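Local atomic coordinates of ABC transporter periplasmic-binding protein YtfQ (PDB entry 6HB0), a protein that probably binds a sugar, most likely L-arabinofuranose, outside the cell membrane and hands it to an ABC transporter for uptake. Residues K63-S66 against A67-F71; T112-T115 against D116-K119; A133-W136 against V137-Q140; N215-M218 against G219-A222. All coordinates share one frame; numbering follows the deposited sequence.

Contact 1 of 4, residues K63-S66 against A67-F71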
loop_
_atom_site.group_PDB
_atom_site.type_symbol
_atom_site.label_atom_id
_atom_site.label_comp_id
_atom_site.label_asym_id
_atom_site.label_seq_id
_atom_site.Cartn_x
_atom_site.Cartn_y
_atom_site.Cartn_z
ATOM N N LYS A 63 -20.677 7.610 11.511
ATOM C CA LYS A 63 -21.266 6.360 11.071
ATOM C C LYS A 63 -20.363 5.134 11.357
ATOM O O LYS A 63 -20.845 4.071 11.649
ATOM C CB LYS A 63 -21.567 6.485 9.586
ATOM C CG LYS A 63 -22.474 5.378 9.063
ATOM C CD LYS A 63 -23.611 5.889 8.169
ATOM C CE LYS A 63 -24.402 4.730 7.558
ATOM N NZ LYS A 63 -24.971 5.095 6.228
ATOM N N GLN A 64 -19.033 5.284 11.287
ATOM C CA GLN A 64 -18.150 4.220 11.761
ATOM C C GLN A 64 -18.275 4.007 13.263
ATOM O O GLN A 64 -18.342 2.895 13.736
ATOM C CB GLN A 64 -16.726 4.547 11.331
ATOM C CG GLN A 64 -15.804 3.359 11.280
ATOM C CD GLN A 64 -14.676 3.587 10.295
ATOM O OE1 GLN A 64 -14.084 4.678 10.290
ATOM N NE2 GLN A 64 -14.315 2.546 9.533
ATOM N N ILE A 65 -18.323 5.085 14.033
ATOM C CA ILE A 65 -18.545 5.002 15.454
ATOM C C ILE A 65 -19.889 4.317 15.774
ATOM O O ILE A 65 -19.937 3.476 16.684
ATOM C CB ILE A 65 -18.423 6.383 16.126
ATOM C CG1 ILE A 65 -16.958 6.811 16.157
ATOM C CG2 ILE A 65 -18.998 6.394 17.547
ATOM C CD1 ILE A 65 -16.732 8.282 16.500
ATOM N N SER A 66 -20.942 4.620 15.020
ATOM C CA SER A 66 -22.232 3.926 15.192
ATOM C C SER A 66 -22.122 2.434 14.877
ATOM O O SER A 66 -22.635 1.607 15.606
ATOM C CB SER A 66 -23.319 4.534 14.291
ATOM O OG SER A 66 -23.522 5.880 14.692
ATOM N N ALA A 67 -21.439 2.094 13.788
ATOM C CA ALA A 67 -21.264 0.680 13.459
ATOM C C ALA A 67 -20.546 -0.051 14.618
ATOM O O ALA A 67 -20.947 -1.126 15.037
ATOM C CB ALA A 67 -20.551 0.544 12.129
ATOM N N ILE A 68 -19.517 0.572 15.187
ATOM C CA ILE A 68 -18.807 -0.048 16.302
ATOM C C ILE A 68 -19.735 -0.260 17.500
ATOM O O ILE A 68 -19.722 -1.332 18.124
ATOM C CB ILE A 68 -17.553 0.745 16.653
ATOM C CG1 ILE A 68 -16.536 0.593 15.509
ATOM C CG2 ILE A 68 -16.926 0.288 17.955
ATOM C CD1 ILE A 68 -15.456 1.661 15.543
ATOM N N ARG A 69 -20.538 0.745 17.821
ATOM C CA ARG A 69 -21.484 0.627 18.922
ATOM C C ARG A 69 -22.507 -0.466 18.683
ATOM O O ARG A 69 -22.841 -1.192 19.603
ATOM C CB ARG A 69 -22.225 1.948 19.143
ATOM C CG ARG A 69 -21.303 3.020 19.648
ATOM C CD ARG A 69 -22.009 4.307 19.960
ATOM N NE ARG A 69 -21.079 5.076 20.777
ATOM C CZ ARG A 69 -20.918 6.378 20.694
ATOM N NH1 ARG A 69 -21.618 7.078 19.821
ATOM N NH2 ARG A 69 -20.034 6.974 21.475
ATOM N N SER A 70 -22.976 -0.582 17.453
ATOM C CA SER A 70 -23.917 -1.636 17.122
ATOM C C SER A 70 -23.267 -3.024 17.238
ATOM O O SER A 70 -23.893 -3.974 17.755
ATOM C CB SER A 70 -24.513 -1.390 15.758
ATOM O OG SER A 70 -25.095 -2.565 15.260
ATOM N N PHE A 71 -21.997 -3.152 16.852
ATOM C CA PHE A 71 -21.318 -4.421 17.097
ATOM C C PHE A 71 -21.223 -4.745 18.570
ATOM O O PHE A 71 -21.314 -5.930 18.940
ATOM C CB PHE A 71 -19.883 -4.458 16.509
ATOM C CG PHE A 71 -19.821 -4.384 15.025
ATOM C CD1 PHE A 71 -20.745 -5.051 14.232
ATOM C CD2 PHE A 71 -18.770 -3.726 14.405
ATOM C CE1 PHE A 71 -20.680 -4.991 12.849
ATOM C CE2 PHE A 71 -18.696 -3.678 13.022
ATOM C CZ PHE A 71 -19.656 -4.310 12.237
#
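Helix 61-73, one of the helices flanking the parallel sheet, carries Ile65 and Arg69 one turn apart, side by side and pointing the same way. The methyl CG2 of Ile65 lies over one face of the Arg69 guanidinium, 3.5 Å from NH1 and displaced toward the rim of the flat group. With CG anti to its carbonyl carbon (chi1 -67°) and the chain extended from there to NE, Arg69 runs up alongside the isoleucine. On the way its CG passes 3.3 Å from Ile65 O. The charged head has its main polar partner in Glu95 of helix 90-98, which forms a salt bridge with NE, so the flat head of Arg69 presents a face to the Ile65 methyl while its NE is paired with the next helix.

Underneath, each amide reaches back four residues: Ala67 N to Lys63 O at 3.0 Å, then Ile68 N to Gln64 O, Arg69 N to Ile65 O and Ser70 N to Ser66 O in the same way. Ile68 leans its CG1 on Gln64 O at 3.4 Å while its side chain packs on Phe81 and Val92. Gln64, buried but polar, suits its place because its amide is bonded to the backbone of Ala25, Ser82 and Val84. Small Ala67 fits against Ala55 of strand 51-56. This is the amphipathic helix of a Rossmann-like alpha/beta domain, as in periplasmic binding proteins.

Contact 2 of 4, residues T112-T115 against D116-K119. With ZN (zinc ion), chain H.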
loop_
_atom_site.group_PDB
_atom_site.type_symbol
_atom_site.label_atom_id
_atom_site.label_comp_id
_atom_site.label_asym_id
_atom_site.label_seq_id
_atom_site.Cartn_x
_atom_site.Cartn_y
_atom_site.Cartn_z
ATOM N N THR A 112 -3.844 7.906 19.494
ATOM C CA THR A 112 -4.638 7.746 20.704
ATOM C C THR A 112 -3.995 8.503 21.838
ATOM O O THR A 112 -2.771 8.673 21.836
ATOM C CB THR A 112 -4.776 6.276 21.104
ATOM O OG1 THR A 112 -5.603 6.178 22.280
ATOM C CG2 THR A 112 -3.412 5.629 21.278
ATOM N N GLN A 113 -4.810 8.944 22.783
ATOM C CA GLN A 113 -4.285 9.502 24.019
ATOM C C GLN A 113 -4.437 8.476 25.184
ATOM O O GLN A 113 -4.255 8.843 26.332
ATOM C CB GLN A 113 -5.000 10.814 24.355
ATOM C CG GLN A 113 -5.204 11.793 23.186
ATOM C CD GLN A 113 -3.897 12.382 22.712
ATOM O OE1 GLN A 113 -3.041 12.764 23.529
ATOM N NE2 GLN A 113 -3.724 12.469 21.403
ATOM N N ASP A 114 -4.813 7.228 24.893
ATOM C CA ASP A 114 -5.103 6.224 25.933
ATOM C C ASP A 114 -4.151 5.087 25.704
ATOM O O ASP A 114 -3.394 5.064 24.724
ATOM C CB ASP A 114 -6.532 5.684 25.837
ATOM C CG ASP A 114 -7.574 6.696 26.208
ATOM O OD1 ASP A 114 -7.202 7.779 26.736
ATOM O OD2 ASP A 114 -8.771 6.404 25.981
ATOM N N THR A 115 -4.136 4.167 26.651
ATOM C CA THR A 115 -3.251 3.000 26.571
ATOM C C THR A 115 -4.099 1.756 26.315
ATOM O O THR A 115 -5.204 1.584 26.874
ATOM C CB THR A 115 -2.424 2.818 27.864
ATOM O OG1 THR A 115 -3.296 2.926 28.992
ATOM C CG2 THR A 115 -1.338 3.869 27.966
ATOM N N ASP A 116 -3.588 0.888 25.447
ATOM C CA ASP A 116 -4.190 -0.441 25.228
ATOM C C ASP A 116 -5.692 -0.307 24.886
ATOM O O ASP A 116 -6.584 -0.931 25.516
ATOM C CB ASP A 116 -3.978 -1.343 26.451
ATOM C CG ASP A 116 -2.476 -1.647 26.745
ATOM O OD1 ASP A 116 -1.587 -1.494 25.857
ATOM O OD2 ASP A 116 -2.201 -2.055 27.897
ATOM N N VAL A 117 -5.981 0.560 23.927
ATOM C CA VAL A 117 -7.381 0.650 23.426
ATOM C C VAL A 117 -7.607 -0.184 22.151
ATOM O O VAL A 117 -8.760 -0.348 21.667
ATOM C CB VAL A 117 -7.877 2.117 23.283
ATOM C CG1 VAL A 117 -8.359 2.623 24.639
ATOM C CG2 VAL A 117 -6.804 2.999 22.703
ATOM N N TYR A 118 -6.527 -0.710 21.582
ATOM C CA TYR A 118 -6.674 -1.712 20.524
ATOM C C TYR A 118 -5.544 -2.699 20.662
ATOM O O TYR A 118 -4.551 -2.413 21.286
ATOM C CB TYR A 118 -6.724 -1.057 19.119
ATOM C CG TYR A 118 -5.464 -0.332 18.746
ATOM C CD1 TYR A 118 -5.256 1.033 19.080
ATOM C CD2 TYR A 118 -4.467 -1.006 18.087
ATOM C CE1 TYR A 118 -4.062 1.671 18.730
ATOM C CE2 TYR A 118 -3.283 -0.381 17.730
ATOM C CZ TYR A 118 -3.078 0.946 18.050
ATOM O OH TYR A 118 -1.867 1.473 17.654
ATOM N N LYS A 119 -5.715 -3.864 20.078
ATOM C CA LYS A 119 -4.741 -4.944 20.251
ATOM C C LYS A 119 -3.642 -4.842 19.221
ATOM O O LYS A 119 -2.498 -5.036 19.518
ATOM C CB LYS A 119 -5.443 -6.292 20.067
ATOM C CG LYS A 119 -6.430 -6.658 21.153
ATOM C CD LYS A 119 -5.893 -6.459 22.555
ATOM C CE LYS A 119 -6.735 -7.218 23.554
ATOM N NZ LYS A 119 -6.392 -6.854 24.946
HETATM ZN ZN ZN H . -8.453 9.462 27.155
HETATM O O HOH W 1 -6.384 10.250 27.626
HETATM O O HOH W 2 -8.680 10.218 24.830
HETATM O O HOH W 3 -9.881 8.440 26.787
HETATM O O HOH W 4 -8.402 8.362 29.063
#
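A surface zinc site sits on the loop between strands 103-106 and 120-122, where Asp114 binds the metal while its CB packs on Val117. The carboxylate uses one oxygen: Asp114 OD1 is 2.1 Å from the zinc ion, whereas OD2 stays 3.3 Å from it and accepts a hydrogen bond from Gln94 NE2 instead. Four waters are modelled around the metal, one of them doubtfully close. Another donates to Gln113 O at 2.9 Å, tying the shell of the metal to the loop backbone. Asp114 is the ligand from this loop, and Asp90 is also known to bind zinc at this site.

The loop is shaped by an ST turn. Thr112 OG1 accepts from Asp114 N at 2.9 Å along a fairly straight path (161°), and the same hydroxyl is hydrogen-bonded to Asp90 OD1. It stands anti to the threonine's own N (chi1 -178°), which turns it toward the residues that follow. A threonine suits this spot, since one oxygen serves two polar partners.

Val117 closes the turn from the apolar side. Its CG2 comes within 3.4 Å of Thr112 OG1, and its CG1 lies 3.8 Å from Asp114 CB; one branch meets Thr112 and the other Asp114, while the valine also packs on Leu93 and Gln94 of helix 90-98. Asp116 takes left-handed helical backbone angles, bending the chain so that Val117 can turn inward. The carboxylate of Asp114 is thus monodentate in a mostly water shell, and the ion's charge would probably polarise the water that bonds Gln113 O.

Contact 3 of 4, residues A133-W136 against V137-Q140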
loop_
_atom_site.group_PDB
_atom_site.type_symbol
_atom_site.label_atom_id
_atom_site.label_comp_id
_atom_site.label_asym_id
_atom_site.label_seq_id
_atom_site.Cartn_x
_atom_site.Cartn_y
_atom_site.Cartn_z
ATOM N N ALA A 133 12.571 1.503 -2.955
ATOM C CA ALA A 133 12.797 2.061 -4.276
ATOM C C ALA A 133 14.197 2.737 -4.299
ATOM O O ALA A 133 14.986 2.498 -5.198
ATOM C CB ALA A 133 11.719 3.083 -4.613
ATOM N N GLY A 134 14.476 3.539 -3.272
ATOM C CA GLY A 134 15.766 4.236 -3.143
ATOM C C GLY A 134 16.942 3.281 -3.060
ATOM O O GLY A 134 17.974 3.467 -3.733
ATOM N N GLN A 135 16.748 2.220 -2.304
ATOM C CA GLN A 135 17.783 1.264 -2.085
ATOM C C GLN A 135 18.110 0.504 -3.371
ATOM O O GLN A 135 19.259 0.142 -3.605
ATOM C CB GLN A 135 17.378 0.326 -0.941
ATOM C CG GLN A 135 18.406 -0.726 -0.577
ATOM C CD GLN A 135 19.704 -0.083 -0.117
ATOM O OE1 GLN A 135 19.709 0.716 0.838
ATOM N NE2 GLN A 135 20.814 -0.397 -0.817
ATOM N N TRP A 136 17.130 0.281 -4.225
ATOM C CA TRP A 136 17.375 -0.339 -5.505
ATOM C C TRP A 136 18.204 0.583 -6.359
ATOM O O TRP A 136 19.105 0.117 -7.038
ATOM C CB TRP A 136 16.091 -0.680 -6.235
ATOM C CG TRP A 136 16.272 -1.199 -7.601
ATOM C CD1 TRP A 136 16.409 -2.511 -7.969
ATOM C CD2 TRP A 136 16.324 -0.427 -8.808
ATOM N NE1 TRP A 136 16.545 -2.588 -9.334
ATOM C CE2 TRP A 136 16.500 -1.325 -9.864
ATOM C CE3 TRP A 136 16.234 0.942 -9.087
ATOM C CZ2 TRP A 136 16.602 -0.904 -11.188
ATOM C CZ3 TRP A 136 16.368 1.367 -10.415
ATOM C CH2 TRP A 136 16.538 0.428 -11.439
ATOM N N VAL A 137 17.907 1.873 -6.348
ATOM C CA VAL A 137 18.714 2.826 -7.100
ATOM C C VAL A 137 20.160 2.790 -6.581
ATOM O O VAL A 137 21.081 2.709 -7.385
ATOM C CB VAL A 137 18.181 4.258 -7.042
ATOM C CG1 VAL A 137 19.111 5.205 -7.771
ATOM C CG2 VAL A 137 16.767 4.324 -7.604
ATOM N N ALA A 138 20.343 2.839 -5.279
ATOM C CA ALA A 138 21.674 2.782 -4.704
ATOM C C ALA A 138 22.421 1.543 -5.112
ATOM O O ALA A 138 23.603 1.647 -5.500
ATOM C CB ALA A 138 21.638 2.905 -3.215
ATOM N N ASP A 139 21.746 0.400 -5.080
ATOM C CA ASP A 139 22.347 -0.870 -5.496
ATOM C C ASP A 139 22.727 -0.870 -6.972
ATOM O O ASP A 139 23.822 -1.286 -7.310
ATOM C CB ASP A 139 21.420 -2.070 -5.223
ATOM C CG ASP A 139 21.240 -2.363 -3.742
ATOM O OD1 ASP A 139 21.977 -1.751 -2.930
ATOM O OD2 ASP A 139 20.335 -3.185 -3.391
ATOM N N GLN A 140 21.839 -0.411 -7.843
ATOM C CA GLN A 140 22.099 -0.484 -9.275
ATOM C C GLN A 140 23.200 0.445 -9.726
ATOM O O GLN A 140 23.876 0.168 -10.677
ATOM C CB GLN A 140 20.872 -0.192 -10.105
ATOM C CG GLN A 140 19.762 -1.205 -9.950
ATOM C CD GLN A 140 20.149 -2.624 -10.352
ATOM O OE1 GLN A 140 20.092 -3.561 -9.549
ATOM N NE2 GLN A 140 20.571 -2.773 -11.571
#
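Ala133 begins the last two turns of helix 126-140 by accepting from Val137 N through its carbonyl oxygen, at 3.2 Å; Val137 CG2 rests near the same oxygen. Gly134 follows, its carbonyl taking Ala138 N at 2.9 Å. Gln135 binds twice to Asp139: its O receives Asp139 N, and its NE2 donates to Asp139 OD1 at 2.8 Å. The second bond is bent (136° at the hydrogen). The carboxylate oxygen lies in the amide plane of Gln135, yet the donor meets it from above the carboxylate plane. A bend at chi2 (61°) folds the glutamine along the helix and brings NE2 to the aspartate, so two polar residues clasp one turn.

Trp136 closes the segment with the widest side chain. Its indole lies under Gln140, whose CG sits over the six-membered ring, 3.5 Å from the centroid, in a CH-pi contact. The glutamine amide runs nearly parallel to the ring, their planes 13° apart. Val137 meets the indole at about a right angle, with CG2 3.7 Å from Trp136 CE3, while Gln140 N bonds Trp136 O.

The apolar residues point into the domain: Ala133, Trp136 and Val137 touch Val240 of strand 238-242, and the tryptophan ring also stacks with Tyr259. Val137 and Ala138 rest on Leu179 of strand 179-186, and Phe169 of helix 160-173 packs against Ala133 and Val137.

Contact 4 of 4, residues N215-M218 against G219-A222; sequences NDDM and GLGA
Asp216 O receives Leu220 N at 2.8 Å, the shortest sound backbone bond here. The leucine side chain bends over the same oxygen, bringing CG within 3.3 Å of it, because CG stands anti to the carbonyl carbon of its own residue (chi1 -62°). The side chain also packs on Ala251 and Phe257, as suits a buried leucine, and touches Asp247 of helix 246-253.

The neighbouring amides follow the same four-residue spacing: Gly219 N to Asn215 O at 3.2 Å, Gly221 N to Asp217 O and Ala222 N to Met218 O. Before them comes the cap. Asn215 OD1 accepts from Met218 N at 3.1 Å (N-H...O angle 168°) and so supplies an amide of the first turn with the acceptor that a preceding helical turn would otherwise give; the other branch, ND2, donates to Phe189 O. This is the N-cap of helix 216-228, which links strands 210-213 and 238-242 as the helix of a beta-alpha-beta unit.

Two acidic side chains stand at that helix start and bind a zinc ion, Asp216 and Asp217. Asp216 OD1 makes a weak bond to Asp217 N, while OD2 is hydrogen-bonded to Thr245. The metal and the helix-start amides would be expected to offset the repulsion between Asp216 and the nearby Asp243 carboxylate. Met218 turns the other way and packs on Phe189, and small Ala222 fits against Met198 of helix 191-204.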
loop_
_atom_site.group_PDB
_atom_site.type_symbol
_atom_site.label_atom_id
_atom_site.label_comp_id
_atom_site.label_asym_id
_atom_site.label_seq_id
_atom_site.Cartn_x
_atom_site.Cartn_y
_atom_site.Cartn_z
ATOM N N ASN A 215 3.827 6.366 -7.951
ATOM C CA ASN A 215 2.859 5.327 -8.295
ATOM C C ASN A 215 2.999 4.914 -9.750
ATOM O O ASN A 215 3.744 5.535 -10.521
ATOM C CB ASN A 215 1.393 5.689 -7.915
ATOM C CG ASN A 215 0.703 6.556 -8.931
ATOM O OD1 ASN A 215 1.351 7.274 -9.711
ATOM N ND2 ASN A 215 -0.637 6.514 -8.920
ATOM N N ASP A 216 2.271 3.858 -10.132
ATOM C CA ASP A 216 2.363 3.299 -11.464
ATOM C C ASP A 216 1.875 4.288 -12.515
ATOM O O ASP A 216 2.504 4.428 -13.538
ATOM C CB ASP A 216 1.612 1.941 -11.598
ATOM C CG ASP A 216 0.073 2.057 -11.453
ATOM O OD1 ASP A 216 -0.406 2.935 -10.688
ATOM O OD2 ASP A 216 -0.657 1.243 -12.075
ATOM N N ASP A 217 0.770 4.971 -12.267
ATOM C CA ASP A 217 0.219 5.877 -13.289
ATOM C C ASP A 217 1.177 6.992 -13.697
ATOM O O ASP A 217 1.353 7.247 -14.860
ATOM C CB ASP A 217 -1.111 6.457 -12.852
ATOM C CG ASP A 217 -2.192 5.385 -12.692
ATOM O OD1 ASP A 217 -2.280 4.451 -13.546
ATOM O OD2 ASP A 217 -2.919 5.502 -11.707
ATOM N N MET A 218 1.789 7.633 -12.729
ATOM C CA MET A 218 2.758 8.679 -12.998
ATOM C C MET A 218 3.959 8.114 -13.753
ATOM O O MET A 218 4.435 8.731 -14.704
ATOM C CB MET A 218 3.214 9.346 -11.698
ATOM C CG MET A 218 2.118 10.149 -11.078
ATOM S SD MET A 218 2.686 11.209 -9.730
ATOM C CE MET A 218 3.382 10.009 -8.549
ATOM N N GLY A 219 4.385 6.915 -13.373
ATOM C CA GLY A 219 5.443 6.213 -14.098
ATOM C C GLY A 219 5.056 5.928 -15.544
ATOM O O GLY A 219 5.875 6.078 -16.445
ATOM N N LEU A 220 3.803 5.530 -15.791
ATOM C CA LEU A 220 3.408 5.258 -17.134
ATOM C C LEU A 220 3.327 6.531 -17.947
ATOM O O LEU A 220 3.687 6.527 -19.102
ATOM C CB LEU A 220 2.106 4.477 -17.194
ATOM C CG LEU A 220 2.161 3.090 -16.548
ATOM C CD1 LEU A 220 0.766 2.580 -16.177
ATOM C CD2 LEU A 220 2.855 2.164 -17.514
ATOM N N GLY A 221 2.883 7.620 -17.334
ATOM C CA GLY A 221 2.879 8.929 -17.978
ATOM C C GLY A 221 4.261 9.356 -18.396
ATOM O O GLY A 221 4.460 9.807 -19.529
ATOM N N ALA A 222 5.194 9.199 -17.466
ATOM C CA ALA A 222 6.601 9.560 -17.637
ATOM C C ALA A 222 7.222 8.802 -18.778
ATOM O O ALA A 222 7.910 9.368 -19.577
ATOM C CB ALA A 222 7.371 9.297 -16.351
#

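In the fold
Along the chain the four contacts come in order, none nested in another. Contacts 1 and 2 lie around the parallel sheet that contains strand 21-26, their centres about 18 Å apart; helix 90-98 touches both, through Arg69 and Ile65 in one and Val117 in the other. Contacts 3 and 4, also about 18 Å between centres, lie on helices 126-140 and 216-228 beside the mixed sheet, where strand 238-242 packs against the first helix and follows the second. Contact 1 and contact 3 stand about 44 Å apart between centres, on opposite sides of the chain's centre. This is the two-lobed plan of periplasmic binding proteins, in which ligand is generally held between the lobes.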